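Local structure of LRA-12 (Uncultured bacterium, 5AEB) at residues T82-H86 and H161-C166. The protein is a class B3 di-zinc metallo-beta-lactamase with carbapenemase activity, which hydrolyses beta-lactam antibiotics. Numbering follows the deposited sequence.
Sequences TTQAH and HTKGSC. With ZN (zinc ion), chain D.
Gln84, His86 and His161 meet at one zinc ion, the first metal site of this di-zinc enzyme. His86 binds through ND1 at 1.9 Å from the zinc ion. His161 uses the other ring nitrogen, with NE2 1.8 Å from the metal. The amide oxygen OE1 of Gln84 is also 1.8 Å from zinc, and a water completes four ligands. Extended beyond CG, the Gln84 chain places OE1 at the edge of the His161 ring, near its plane; amide and ring planes are 63° apart. CG of His161 lies anti to its backbone N (chi1 -173°), which aims the ring at the metal. The two imidazoles are oblique to each other. Thr162 backs the site: its CG2 sits over one face of the His86 ring, 3.7 Å from the ring centroid, a CH-pi contact. Its OG1 bonds Asp110, which also takes the N-H of Ala85 and so ties both segments together. A type I beta turn runs from Thr162 to Ser165, and Thr162 N donates a hydrogen bond to Ser165 OG across it, 2.9 Å. Beyond it, Cys166 N donates to Thr83 O at 2.9 Å, while Cys166 SG lies 3.3 Å from Thr82 O. The contact is buried, at the edge of the beta sandwich where the metallo-beta-lactamase fold carries its metals. Residues 82-86 link strand 77-81 of one sheet to helix 87-90, whose Asp88 and His89 bind the second zinc. Residues 161-166 lead from strand 151-157 into strand 166-173 of the other.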
ATOM      1  N   THR A  82      -1.797  -5.320  -2.469  1.00 18.13           N
ATOM      2  CA  THR A  82      -1.264  -4.684  -1.278  1.00 18.17           C
ATOM      3  C   THR A  82       0.175  -4.261  -1.496  1.00 18.07           C
ATOM      4  O   THR A  82       0.896  -4.897  -2.253  1.00 17.97           O
ATOM      5  CB  THR A  82      -1.367  -5.571   0.004  1.00 18.28           C
ATOM      6  OG1 THR A  82      -0.897  -4.843   1.171  1.00 18.40           O
ATOM      7  CG2 THR A  82      -0.519  -6.866  -0.137  1.00 18.20           C
ATOM      8  N   THR A  83       0.597  -3.200  -0.816  1.00 18.15           N
ATOM      9  CA  THR A  83       1.997  -2.782  -0.862  1.00 18.13           C
ATOM     10  C   THR A  83       2.900  -3.491   0.171  1.00 18.21           C
ATOM     11  O   THR A  83       4.136  -3.292   0.169  1.00 18.25           O
ATOM     12  CB  THR A  83       2.078  -1.277  -0.647  1.00 18.26           C
ATOM     13  OG1 THR A  83       1.360  -0.953   0.557  1.00 18.41           O
ATOM     14  CG2 THR A  83       1.415  -0.549  -1.859  1.00 18.25           C
ATOM     15  N   GLN A  84       2.311  -4.331   1.028  1.00 18.29           N
ATOM     16  CA  GLN A  84       2.940  -4.592   2.303  1.00 18.52           C
ATOM     17  C   GLN A  84       2.129  -5.606   3.098  1.00 18.67           C
ATOM     18  O   GLN A  84       0.993  -5.293   3.471  1.00 18.75           O
ATOM     19  CB  GLN A  84       2.818  -3.254   3.109  1.00 18.71           C
ATOM     20  CG  GLN A  84       4.014  -2.868   3.845  1.00 18.93           C
ATOM     21  CD  GLN A  84       3.704  -1.867   4.910  1.00 19.22           C
ATOM     22  OE1 GLN A  84       3.477  -2.259   6.083  1.00 19.52           O
ATOM     23  NE2 GLN A  84       3.724  -0.544   4.537  1.00 19.20           N
ATOM     24  N   ALA A  85       2.723  -6.729   3.503  1.00 18.78           N
ATOM     25  CA  ALA A  85       1.938  -7.686   4.297  1.00 19.01           C
ATOM     26  C   ALA A  85       2.015  -7.456   5.815  1.00 19.61           C
ATOM     27  O   ALA A  85       2.624  -8.239   6.554  1.00 20.25           O
ATOM     28  CB  ALA A  85       2.307  -9.123   3.941  1.00 18.99           C
ATOM     29  N   HIS A  86       1.426  -6.354   6.270  1.00 20.00           N
ATOM     30  CA  HIS A  86       1.299  -6.064   7.684  1.00 20.34           C
ATOM     31  C   HIS A  86      -0.145  -5.861   7.970  1.00 20.16           C
ATOM     32  O   HIS A  86      -0.881  -5.421   7.103  1.00 19.82           O
ATOM     33  CB  HIS A  86       2.049  -4.794   8.088  1.00 20.52           C
ATOM     34  CG  HIS A  86       3.524  -4.993   8.346  1.00 20.99           C
ATOM     35  ND1 HIS A  86       4.411  -3.969   8.311  1.00 20.88           N
ATOM     36  CD2 HIS A  86       4.258  -6.141   8.642  1.00 21.15           C
ATOM     37  CE1 HIS A  86       5.648  -4.456   8.558  1.00 21.16           C
ATOM     38  NE2 HIS A  86       5.544  -5.780   8.784  1.00 21.36           N
ATOM     39  N   HIS A 161      10.965  -3.336   4.270  1.00 19.94           N
ATOM     40  CA  HIS A 161       9.840  -3.150   5.206  1.00 20.07           C
ATOM     41  C   HIS A 161       9.193  -4.495   5.459  1.00 20.38           C
ATOM     42  O   HIS A 161       8.958  -4.864   6.627  1.00 20.91           O
ATOM     43  CB  HIS A 161       8.810  -2.154   4.708  1.00 19.71           C
ATOM     44  CG  HIS A 161       7.721  -1.827   5.738  1.00 20.07           C
ATOM     45  ND1 HIS A 161       7.893  -0.923   6.713  1.00 20.46           N
ATOM     46  CD2 HIS A 161       6.433  -2.348   5.915  1.00 20.28           C
ATOM     47  CE1 HIS A 161       6.793  -0.858   7.476  1.00 20.93           C
ATOM     48  NE2 HIS A 161       5.887  -1.726   6.979  1.00 20.82           N
ATOM     49  N   THR A 162       8.888  -5.218   4.372  1.00 20.21           N
ATOM     50  CA  THR A 162       8.545  -6.624   4.447  1.00 20.68           C
ATOM     51  C   THR A 162       9.399  -7.326   3.396  1.00 20.74           C
ATOM     52  O   THR A 162      10.033  -6.672   2.548  1.00 20.38           O
ATOM     53  CB  THR A 162       7.018  -6.937   4.297  1.00 20.76           C
ATOM     54  OG1 THR A 162       6.548  -6.583   2.982  1.00 20.26           O
ATOM     55  CG2 THR A 162       6.219  -6.217   5.316  1.00 20.91           C
ATOM     56  N   LYS A 163       9.455  -8.651   3.460  1.00 21.38           N
ATOM     57  CA  LYS A 163      10.229  -9.393   2.461  1.00 21.70           C
ATOM     58  C   LYS A 163       9.636  -9.193   1.041  1.00 21.34           C
ATOM     59  O   LYS A 163      10.350  -9.345   0.062  1.00 21.68           O
ATOM     60  CB  LYS A 163      10.292 -10.876   2.813  1.00 22.98           C
ATOM     61  CG  LYS A 163      10.888 -11.153   4.182  1.00 24.17           C
ATOM     62  CD  LYS A 163      11.074 -12.652   4.396  1.00 25.78           C
ATOM     63  CE  LYS A 163      11.427 -12.940   5.857  1.00 26.91           C
ATOM     64  NZ  LYS A 163      12.448 -14.026   5.938  1.00 28.47           N
ATOM     65  N   GLY A 164       8.336  -8.894   0.948  1.00 21.01           N
ATOM     66  CA  GLY A 164       7.691  -8.675  -0.340  1.00 20.73           C
ATOM     67  C   GLY A 164       7.047  -7.302  -0.488  1.00 19.99           C
ATOM     68  O   GLY A 164       6.144  -7.129  -1.300  1.00 19.82           O
ATOM     69  N   SER A 165       7.462  -6.316   0.291  1.00 19.67           N
ATOM     70  CA  SER A 165       6.826  -5.014   0.124  1.00 19.16           C
ATOM     71  C   SER A 165       7.137  -4.464  -1.282  1.00 18.89           C
ATOM     72  O   SER A 165       8.178  -4.793  -1.899  1.00 19.08           O
ATOM     73  CB  SER A 165       7.136  -4.027   1.265  1.00 19.08           C
ATOM     74  OG  SER A 165       8.480  -4.092   1.701  1.00 19.24           O
ATOM     75  N   CYS A 166       6.219  -3.646  -1.790  1.00 18.60           N
ATOM     76  CA  CYS A 166       6.243  -3.298  -3.210  1.00 18.50           C
ATOM     77  C   CYS A 166       5.490  -2.009  -3.476  1.00 18.21           C
ATOM     78  O   CYS A 166       4.684  -1.558  -2.665  1.00 18.16           O
ATOM     79  CB  CYS A 166       5.622  -4.444  -4.042  1.00 18.80           C
ATOM     80  SG  CYS A 166       3.902  -4.766  -3.572  1.00 18.87           S
TER
HETATM   81 ZN    ZN D1308       4.322  -2.159   7.680  0.70  4.35          ZN
HETATM   82  O   HOH W   1       2.973  -1.026   8.325  1.00  2.00           O